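Local coordinates for protein PpBBE-like 1 D396N (Physcomitrella patens subsp. patens, PDB 6EO5) that oxidises cellobiose as a berberine bridge enzyme-like flavoprotein of the VAO family, with a bi-covalently attached FAD, at residues A[175-183]-A[455-463]; A[391-399]-A[411-419]. All coordinates share one frame; numbering follows the deposited sequence.

Interaction 1 (A[175-183]-A[455-463]). With NAG (2-acetamido-2-deoxy-beta-D-glucopyranose), chain D.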
loop_
_atom_site.group_PDB
_atom_site.type_symbol
_atom_site.label_atom_id
_atom_site.label_comp_id
_atom_site.label_asym_id
_atom_site.label_seq_id
_atom_site.Cartn_x
_atom_site.Cartn_y
_atom_site.Cartn_z
ATOM N N LEU A 175 -0.428 0.303 19.961
ATOM C CA LEU A 175 0.741 -0.502 19.648
ATOM C C LEU A 175 1.471 -0.888 20.927
ATOM O O LEU A 175 1.306 -0.268 21.979
ATOM C CB LEU A 175 1.700 0.231 18.688
ATOM C CG LEU A 175 2.311 1.551 19.151
ATOM C CD1 LEU A 175 3.700 1.325 19.737
ATOM C CD2 LEU A 175 2.356 2.523 17.988
ATOM N N VAL A 176 2.285 -1.932 20.808
ATOM C CA VAL A 176 3.225 -2.356 21.837
ATOM C C VAL A 176 4.571 -1.724 21.509
ATOM O O VAL A 176 5.166 -2.032 20.469
ATOM C CB VAL A 176 3.326 -3.890 21.891
ATOM C CG1 VAL A 176 4.399 -4.337 22.872
ATOM C CG2 VAL A 176 1.977 -4.487 22.245
ATOM N N ALA A 177 5.049 -0.837 22.381
ATOM C CA ALA A 177 6.272 -0.087 22.125
ATOM C C ALA A 177 7.520 -0.919 22.452
ATOM O O ALA A 177 7.448 -2.085 22.852
ATOM C CB ALA A 177 6.264 1.223 22.908
ATOM N N ALA A 178 8.694 -0.307 22.256
ATOM C CA ALA A 178 9.943 -1.051 22.399
ATOM C C ALA A 178 10.193 -1.449 23.846
ATOM O O ALA A 178 10.735 -2.529 24.109
ATOM C CB ALA A 178 11.119 -0.234 21.861
ATOM N N ASN A 179 9.819 -0.591 24.800
ATOM C CA ASN A 179 10.003 -0.931 26.206
ATOM C C ASN A 179 8.877 -1.805 26.755
ATOM O O ASN A 179 8.893 -2.122 27.946
ATOM C CB ASN A 179 10.191 0.353 27.053
ATOM C CG ASN A 179 8.915 1.184 27.218
ATOM O OD1 ASN A 179 7.825 0.772 26.827
ATOM N ND2 ASN A 179 9.065 2.373 27.821
ATOM N N GLY A 180 7.913 -2.206 25.926
ATOM C CA GLY A 180 6.908 -3.173 26.312
ATOM C C GLY A 180 5.538 -2.613 26.653
ATOM O O GLY A 180 4.584 -3.390 26.731
ATOM N N THR A 181 5.407 -1.305 26.854
ATOM C CA THR A 181 4.135 -0.710 27.254
ATOM C C THR A 181 3.150 -0.647 26.091
ATOM O O THR A 181 3.526 -0.320 24.962
ATOM C CB THR A 181 4.365 0.708 27.784
ATOM O OG1 THR A 181 5.375 0.686 28.797
ATOM C CG2 THR A 181 3.095 1.280 28.359
ATOM N N VAL A 182 1.879 -0.937 26.372
ATOM C CA VAL A 182 0.823 -0.692 25.394
ATOM C C VAL A 182 0.523 0.798 25.360
ATOM O O VAL A 182 0.259 1.416 26.397
ATOM C CB VAL A 182 -0.442 -1.492 25.727
ATOM C CG1 VAL A 182 -1.397 -1.452 24.542
ATOM C CG2 VAL A 182 -0.084 -2.908 26.087
ATOM N N VAL A 183 0.541 1.374 24.165
ATOM C CA VAL A 183 0.427 2.810 23.960
ATOM C C VAL A 183 -0.801 3.088 23.102
ATOM O O VAL A 183 -1.228 2.247 22.301
ATOM C CB VAL A 183 1.705 3.365 23.288
ATOM C CG1 VAL A 183 1.742 4.871 23.347
ATOM C CG2 VAL A 183 2.946 2.763 23.932
ATOM N N LYS A 455 12.816 9.076 20.678
ATOM C CA LYS A 455 11.982 9.062 21.868
ATOM C C LYS A 455 11.387 7.685 22.129
ATOM O O LYS A 455 11.335 7.242 23.278
ATOM C CB LYS A 455 10.888 10.116 21.722
ATOM C CG LYS A 455 9.782 10.030 22.736
ATOM C CD LYS A 455 8.895 11.259 22.636
ATOM C CE LYS A 455 7.676 11.146 23.520
ATOM N NZ LYS A 455 6.999 12.463 23.594
ATOM N N TRP A 456 10.945 6.981 21.086
ATOM C CA TRP A 456 10.127 5.794 21.294
ATOM C C TRP A 456 10.867 4.478 21.123
ATOM O O TRP A 456 10.304 3.428 21.446
ATOM C CB TRP A 456 8.906 5.818 20.359
ATOM C CG TRP A 456 7.875 6.831 20.751
ATOM C CD1 TRP A 456 7.732 8.092 20.247
ATOM C CD2 TRP A 456 6.855 6.679 21.744
ATOM N NE1 TRP A 456 6.680 8.734 20.859
ATOM C CE2 TRP A 456 6.120 7.887 21.778
ATOM C CE3 TRP A 456 6.484 5.637 22.605
ATOM C CZ2 TRP A 456 5.037 8.081 22.638
ATOM C CZ3 TRP A 456 5.405 5.828 23.462
ATOM C CH2 TRP A 456 4.695 7.043 23.473
ATOM N N ASP A 457 12.096 4.489 20.621
ATOM C CA ASP A 457 12.896 3.266 20.489
ATOM C C ASP A 457 14.372 3.653 20.467
ATOM O O ASP A 457 15.069 3.495 19.450
ATOM C CB ASP A 457 12.495 2.492 19.231
ATOM C CG ASP A 457 13.252 1.171 19.064
ATOM O OD1 ASP A 457 13.879 0.686 20.034
ATOM O OD2 ASP A 457 13.219 0.611 17.942
ATOM N N PRO A 458 14.894 4.166 21.588
ATOM C CA PRO A 458 16.282 4.652 21.588
ATOM C C PRO A 458 17.300 3.553 21.343
ATOM O O PRO A 458 18.392 3.837 20.833
ATOM C CB PRO A 458 16.434 5.275 22.982
ATOM C CG PRO A 458 15.045 5.455 23.504
ATOM C CD PRO A 458 14.257 4.332 22.901
ATOM N N GLN A 459 16.969 2.308 21.685
ATOM C CA GLN A 459 17.824 1.152 21.441
ATOM C C GLN A 459 17.683 0.576 20.039
ATOM O O GLN A 459 18.351 -0.422 19.739
ATOM C CB GLN A 459 17.526 0.028 22.444
ATOM C CG GLN A 459 17.422 0.448 23.890
ATOM C CD GLN A 459 18.532 1.389 24.295
ATOM O OE1 GLN A 459 19.706 1.176 23.962
ATOM N NE2 GLN A 459 18.167 2.456 25.005
ATOM N N ASN A 460 16.820 1.146 19.193
ATOM C CA ASN A 460 16.620 0.661 17.826
ATOM C C ASN A 460 16.234 -0.816 17.820
ATOM O O ASN A 460 16.730 -1.607 17.021
ATOM C CB ASN A 460 17.868 0.908 16.973
ATOM C CG ASN A 460 17.584 0.883 15.486
ATOM O OD1 ASN A 460 16.497 1.258 15.034
ATOM N ND2 ASN A 460 18.561 0.427 14.711
ATOM N N VAL A 461 15.338 -1.190 18.737
ATOM C CA VAL A 461 14.848 -2.568 18.805
ATOM C C VAL A 461 14.205 -2.971 17.486
ATOM O O VAL A 461 14.438 -4.070 16.968
ATOM C CB VAL A 461 13.845 -2.722 19.964
ATOM C CG1 VAL A 461 13.311 -4.140 20.002
ATOM C CG2 VAL A 461 14.479 -2.331 21.284
ATOM N N PHE A 462 13.357 -2.090 16.946
ATOM C CA PHE A 462 12.610 -2.317 15.712
ATOM C C PHE A 462 13.338 -1.636 14.551
ATOM O O PHE A 462 13.318 -0.403 14.438
ATOM C CB PHE A 462 11.191 -1.762 15.834
ATOM C CG PHE A 462 10.366 -2.384 16.930
ATOM C CD1 PHE A 462 10.008 -3.725 16.877
ATOM C CD2 PHE A 462 9.892 -1.612 17.985
ATOM C CE1 PHE A 462 9.220 -4.294 17.873
ATOM C CE2 PHE A 462 9.105 -2.178 18.984
ATOM C CZ PHE A 462 8.770 -3.513 18.923
ATOM N N ASN A 463 13.952 -2.435 13.673
ATOM C CA ASN A 463 14.650 -1.879 12.518
ATOM C C ASN A 463 14.537 -2.816 11.318
ATOM O O ASN A 463 14.261 -4.013 11.448
ATOM C CB ASN A 463 16.133 -1.602 12.829
ATOM C CG ASN A 463 16.888 -2.862 13.206
ATOM O OD1 ASN A 463 17.185 -3.713 12.357
ATOM N ND2 ASN A 463 17.189 -2.998 14.485
HETATM C C1 NAG D . 7.992 3.313 28.087
HETATM C C2 NAG D . 7.570 3.337 29.549
HETATM C C3 NAG D . 6.315 4.191 29.709
HETATM C C4 NAG D . 6.577 5.598 29.183
HETATM C C5 NAG D . 7.101 5.556 27.741
HETATM C C6 NAG D . 7.563 6.906 27.243
HETATM C C7 NAG D . 8.240 1.367 30.859
HETATM C C8 NAG D . 9.478 2.141 31.218
HETATM N N2 NAG D . 7.360 1.994 30.066
HETATM O O3 NAG D . 5.919 4.250 31.075
HETATM O O4 NAG D . 5.386 6.375 29.263
HETATM O O5 NAG D . 8.237 4.675 27.628
HETATM O O6 NAG D . 8.982 6.986 27.259
HETATM O O7 NAG D . 8.044 0.226 31.274
#

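Interaction 2 (A[391-399]-A[411-419])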
loop_
_atom_site.group_PDB
_atom_site.type_symbol
_atom_site.label_atom_id
_atom_site.label_comp_id
_atom_site.label_asym_id
_atom_site.label_seq_id
_atom_site.Cartn_x
_atom_site.Cartn_y
_atom_site.Cartn_z
ATOM N N TYR A 391 -0.091 12.481 -10.247
ATOM C CA TYR A 391 -0.215 11.033 -10.152
ATOM C C TYR A 391 1.115 10.426 -9.712
ATOM O O TYR A 391 2.171 11.061 -9.793
ATOM C CB TYR A 391 -0.686 10.430 -11.484
ATOM C CG TYR A 391 0.213 10.719 -12.664
ATOM C CD1 TYR A 391 1.338 9.929 -12.919
ATOM C CD2 TYR A 391 -0.074 11.757 -13.545
ATOM C CE1 TYR A 391 2.152 10.180 -13.994
ATOM C CE2 TYR A 391 0.736 12.014 -14.634
ATOM C CZ TYR A 391 1.850 11.226 -14.852
ATOM O OH TYR A 391 2.678 11.472 -15.932
ATOM N N SER A 392 1.042 9.182 -9.233
ATOM C CA SER A 392 2.204 8.359 -8.932
ATOM C C SER A 392 2.414 7.355 -10.057
ATOM O O SER A 392 1.473 7.007 -10.770
ATOM C CB SER A 392 2.008 7.605 -7.620
ATOM O OG SER A 392 0.862 6.755 -7.706
ATOM N N ILE A 393 3.648 6.878 -10.216
ATOM C CA ILE A 393 3.944 5.815 -11.178
ATOM C C ILE A 393 4.433 4.593 -10.411
ATOM O O ILE A 393 5.445 4.663 -9.700
ATOM C CB ILE A 393 4.989 6.235 -12.228
ATOM C CG1 ILE A 393 4.616 7.539 -12.930
ATOM C CG2 ILE A 393 5.143 5.131 -13.266
ATOM C CD1 ILE A 393 5.617 7.929 -14.010
ATOM N N GLN A 394 3.746 3.470 -10.576
ATOM C CA GLN A 394 4.232 2.193 -10.068
ATOM C C GLN A 394 4.923 1.443 -11.206
ATOM O O GLN A 394 4.314 1.211 -12.259
ATOM C CB GLN A 394 3.101 1.360 -9.470
ATOM C CG GLN A 394 3.616 0.190 -8.645
ATOM C CD GLN A 394 2.557 -0.853 -8.350
ATOM O OE1 GLN A 394 2.864 -1.947 -7.869
ATOM N NE2 GLN A 394 1.309 -0.525 -8.641
ATOM N N MET A 395 6.187 1.070 -10.993
ATOM C CA MET A 395 7.031 0.439 -12.008
ATOM C C MET A 395 7.471 -0.934 -11.516
ATOM O O MET A 395 8.267 -1.025 -10.576
ATOM C CB MET A 395 8.252 1.308 -12.305
ATOM C CG MET A 395 7.959 2.782 -12.319
ATOM S SD MET A 395 9.461 3.745 -12.136
ATOM C CE MET A 395 8.858 5.418 -12.210
ATOM N N VAL A 396 6.989 -1.995 -12.161
ATOM C CA VAL A 396 7.243 -3.373 -11.742
ATOM C C VAL A 396 7.888 -4.133 -12.897
ATOM O O VAL A 396 7.384 -4.089 -14.024
ATOM C CB VAL A 396 5.944 -4.081 -11.301
ATOM C CG1 VAL A 396 6.243 -5.489 -10.801
ATOM C CG2 VAL A 396 5.207 -3.273 -10.241
ATOM N N ALA A 397 8.997 -4.831 -12.616
ATOM C CA ALA A 397 9.631 -5.747 -13.567
ATOM C C ALA A 397 9.781 -7.116 -12.921
ATOM O O ALA A 397 10.348 -7.229 -11.830
ATOM C CB ALA A 397 10.997 -5.240 -14.025
ATOM N N SER A 398 9.287 -8.149 -13.601
ATOM C CA SER A 398 9.169 -9.488 -13.041
ATOM C C SER A 398 10.059 -10.468 -13.788
ATOM O O SER A 398 10.501 -10.215 -14.915
ATOM C CB SER A 398 7.720 -9.991 -13.094
ATOM O OG SER A 398 6.843 -9.113 -12.412
ATOM N N TRP A 399 10.321 -11.602 -13.137
ATOM C CA TRP A 399 11.005 -12.711 -13.782
ATOM C C TRP A 399 10.599 -14.008 -13.106
ATOM O O TRP A 399 10.154 -14.019 -11.959
ATOM C CB TRP A 399 12.530 -12.546 -13.766
ATOM C CG TRP A 399 13.199 -12.385 -12.415
ATOM C CD1 TRP A 399 13.816 -13.364 -11.677
ATOM C CD2 TRP A 399 13.372 -11.162 -11.675
ATOM N NE1 TRP A 399 14.349 -12.829 -10.524
ATOM C CE2 TRP A 399 14.091 -11.481 -10.500
ATOM C CE3 TRP A 399 12.992 -9.834 -11.893
ATOM C CZ2 TRP A 399 14.431 -10.517 -9.545
ATOM C CZ3 TRP A 399 13.331 -8.881 -10.947
ATOM C CH2 TRP A 399 14.043 -9.227 -9.785
ATOM N N TYR A 411 16.763 -2.978 -16.101
ATOM C CA TYR A 411 15.737 -2.406 -16.962
ATOM C C TYR A 411 14.849 -1.435 -16.195
ATOM O O TYR A 411 14.653 -0.292 -16.618
ATOM C CB TYR A 411 14.923 -3.532 -17.585
ATOM C CG TYR A 411 13.604 -3.120 -18.172
ATOM C CD1 TYR A 411 13.542 -2.332 -19.315
ATOM C CD2 TYR A 411 12.410 -3.553 -17.603
ATOM C CE1 TYR A 411 12.327 -1.968 -19.862
ATOM C CE2 TYR A 411 11.191 -3.200 -18.142
ATOM C CZ TYR A 411 11.157 -2.405 -19.270
ATOM O OH TYR A 411 9.949 -2.050 -19.805
ATOM N N ILE A 412 14.337 -1.853 -15.037
ATOM C CA ILE A 412 13.398 -0.992 -14.328
ATOM C C ILE A 412 14.110 0.174 -13.645
ATOM O O ILE A 412 13.484 1.212 -13.375
ATOM C CB ILE A 412 12.554 -1.814 -13.331
ATOM C CG1 ILE A 412 11.232 -1.107 -13.068
ATOM C CG2 ILE A 412 13.308 -2.059 -12.036
ATOM C CD1 ILE A 412 10.211 -1.274 -14.185
ATOM N N THR A 413 15.410 0.044 -13.382
ATOM C CA THR A 413 16.159 1.155 -12.806
ATOM C C THR A 413 16.549 2.183 -13.867
ATOM O O THR A 413 16.517 3.393 -13.605
ATOM C CB THR A 413 17.392 0.619 -12.082
ATOM O OG1 THR A 413 16.953 -0.181 -10.977
ATOM C CG2 THR A 413 18.265 1.756 -11.580
ATOM N N ARG A 414 16.924 1.723 -15.064
ATOM C CA ARG A 414 17.066 2.632 -16.195
ATOM C C ARG A 414 15.784 3.422 -16.415
ATOM O O ARG A 414 15.814 4.646 -16.602
ATOM C CB ARG A 414 17.405 1.849 -17.459
ATOM C CG ARG A 414 18.820 1.394 -17.592
ATOM C CD ARG A 414 18.986 0.744 -18.948
ATOM N NE ARG A 414 18.448 -0.619 -19.015
ATOM C CZ ARG A 414 19.207 -1.720 -18.994
ATOM N NH1 ARG A 414 20.544 -1.603 -18.917
ATOM N NH2 ARG A 414 18.635 -2.933 -19.057
ATOM N N TYR A 415 14.641 2.724 -16.407
ATOM C CA TYR A 415 13.357 3.372 -16.628
ATOM C C TYR A 415 13.112 4.461 -15.595
ATOM O O TYR A 415 12.713 5.583 -15.940
ATOM C CB TYR A 415 12.247 2.324 -16.593
ATOM C CG TYR A 415 10.828 2.878 -16.720
ATOM C CD1 TYR A 415 10.158 3.419 -15.618
ATOM C CD2 TYR A 415 10.156 2.838 -17.932
ATOM C CE1 TYR A 415 8.867 3.922 -15.734
ATOM C CE2 TYR A 415 8.869 3.331 -18.053
ATOM C CZ TYR A 415 8.230 3.868 -16.960
ATOM O OH TYR A 415 6.953 4.342 -17.095
ATOM N N TRP A 416 13.339 4.146 -14.315
ATOM C CA TRP A 416 13.151 5.148 -13.269
ATOM C C TRP A 416 14.022 6.372 -13.516
ATOM O O TRP A 416 13.591 7.506 -13.284
ATOM C CB TRP A 416 13.456 4.552 -11.896
ATOM C CG TRP A 416 13.089 5.464 -10.757
ATOM C CD1 TRP A 416 11.930 5.439 -10.033
ATOM C CD2 TRP A 416 13.873 6.549 -10.220
ATOM N NE1 TRP A 416 11.943 6.436 -9.084
ATOM C CE2 TRP A 416 13.125 7.128 -9.173
ATOM C CE3 TRP A 416 15.136 7.078 -10.521
ATOM C CZ2 TRP A 416 13.592 8.214 -8.426
ATOM C CZ3 TRP A 416 15.600 8.157 -9.777
ATOM C CH2 TRP A 416 14.824 8.716 -8.745
ATOM N N LYS A 417 15.252 6.167 -14.001
ATOM C CA LYS A 417 16.141 7.301 -14.212
ATOM C C LYS A 417 15.715 8.141 -15.411
ATOM O O LYS A 417 15.914 9.363 -15.404
ATOM C CB LYS A 417 17.582 6.818 -14.367
ATOM C CG LYS A 417 18.196 6.347 -13.056
ATOM C CD LYS A 417 19.629 5.898 -13.250
ATOM C CE LYS A 417 20.165 5.242 -11.995
ATOM N NZ LYS A 417 21.580 4.802 -12.170
ATOM N N VAL A 418 15.132 7.515 -16.441
ATOM C CA VAL A 418 14.586 8.276 -17.565
ATOM C C VAL A 418 13.441 9.164 -17.093
ATOM O O VAL A 418 13.437 10.378 -17.329
ATOM C CB VAL A 418 14.133 7.335 -18.697
ATOM C CG1 VAL A 418 13.390 8.116 -19.771
ATOM C CG2 VAL A 418 15.321 6.604 -19.298
ATOM N N VAL A 419 12.456 8.577 -16.409
ATOM C CA VAL A 419 11.323 9.378 -15.955
ATOM C C VAL A 419 11.790 10.472 -14.999
ATOM O O VAL A 419 11.258 11.590 -15.014
ATOM C CB VAL A 419 10.239 8.487 -15.310
ATOM C CG1 VAL A 419 9.105 9.360 -14.726
ATOM C CG2 VAL A 419 9.701 7.485 -16.329
#

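Interaction 1 (A[175-183]-A[455-463])
W456 and V183 approach each other from opposite directions. From W456 CB the chain turns CG anti to the carbonyl carbon (chi1 -72°), which sends the indole across to the hairpin. On its pyrrole side NE1 is held by D192; on the benzene side CE3 lies 4.4 Å from A177 CB, CZ3 meets both methyls of V183, and CH2 ends 3.7 Å from V183 CG1. C6 of the N-acetylglucosamine comes up obliquely to the same ring. Between strands 170-176 and 182-186, residues 177-180 make the type I turn of a beta hairpin in the FAD binding domain, pressed here against the chain leaving helix 446-456. A178 CB plugs into that chain, 3.4 Å from D457 OD1 and 4.0 Å from V461 CG2, with F462 CE2 alongside. D457 shapes this wall: its carboxylate takes V461 N on OD1 through the syn lone pair and F462 N on OD2, and K453 adds a salt bridge. On the turn, N179 ND2 is covalently bonded to NAG C1, while its OD1 accepts from T181 N (3.2 Å) in an Asx turn, and T181 OG1 receives NAG N2 at 2.7 Å.

Interaction 2 (A[391-399]-A[411-419])
M395 drives its thioether between the rings of Y415 and W416 on helix 405-420. Its CG stands beside the backbone N (chi1 -39°) and the chain runs extended from there, which carries SD to the edges of both rings. These are Met-aromatic contacts: SD is 3.6 Å from Y415 CD1 and 3.7 Å from W416 CD1, near the plane of each ring, and CE lies in the plane of the Y415 ring at its edge. An alanine here is likely to open a gap between strand and helix and leave the edges of Y415 and W416 without their sulfur neighbour.

The rest is apolar packing. I412 CD1 rests 3.7 Å from M395 CB, and I412 CB lies 3.8 Å from A397 CB, where the CA atoms come nearest, consistent with the small side chain of A397. A397 CB also faces the edge of the Y411 ring. At the other end I393 and V419 meet tip to tip, CD1 to CG1 at 3.8 Å.

No hydrogen bond joins the two segments; the polar ends turn to other partners, Y411 OH to the carbonyl of M355 and W416 NE1 to that of S335. The 411-419 part of helix 405-420 runs nearly antiparallel to strand 391-398, the axes 8.7 Å apart at 160°, as a helix packed on one face of the seven-stranded antiparallel sheet of the substrate domain, a layered alpha/beta build familiar from the VAO family.

How the interactions relate
The two contacts lie far apart, about 35 Å between centres and about 22 Å between nearest atoms, and share no helix, strand or sheet. Both segments of interaction 2 fall in the chain between those of interaction 1: the hairpin of 170-176 and 182-186 comes first, then strand 391-398 and helix 405-420, and last the chain after helix 446-456. Interaction 1 therefore brings the C-terminal berberine-like region back onto the FAD binding domain, whereas interaction 2 is a local strand-to-helix packing. The side chain of F462 is about 8 Å from FAD and that of V396 about 9 Å, consistent with a flavin site bracketed by the FAD binding side and the substrate-side sheet.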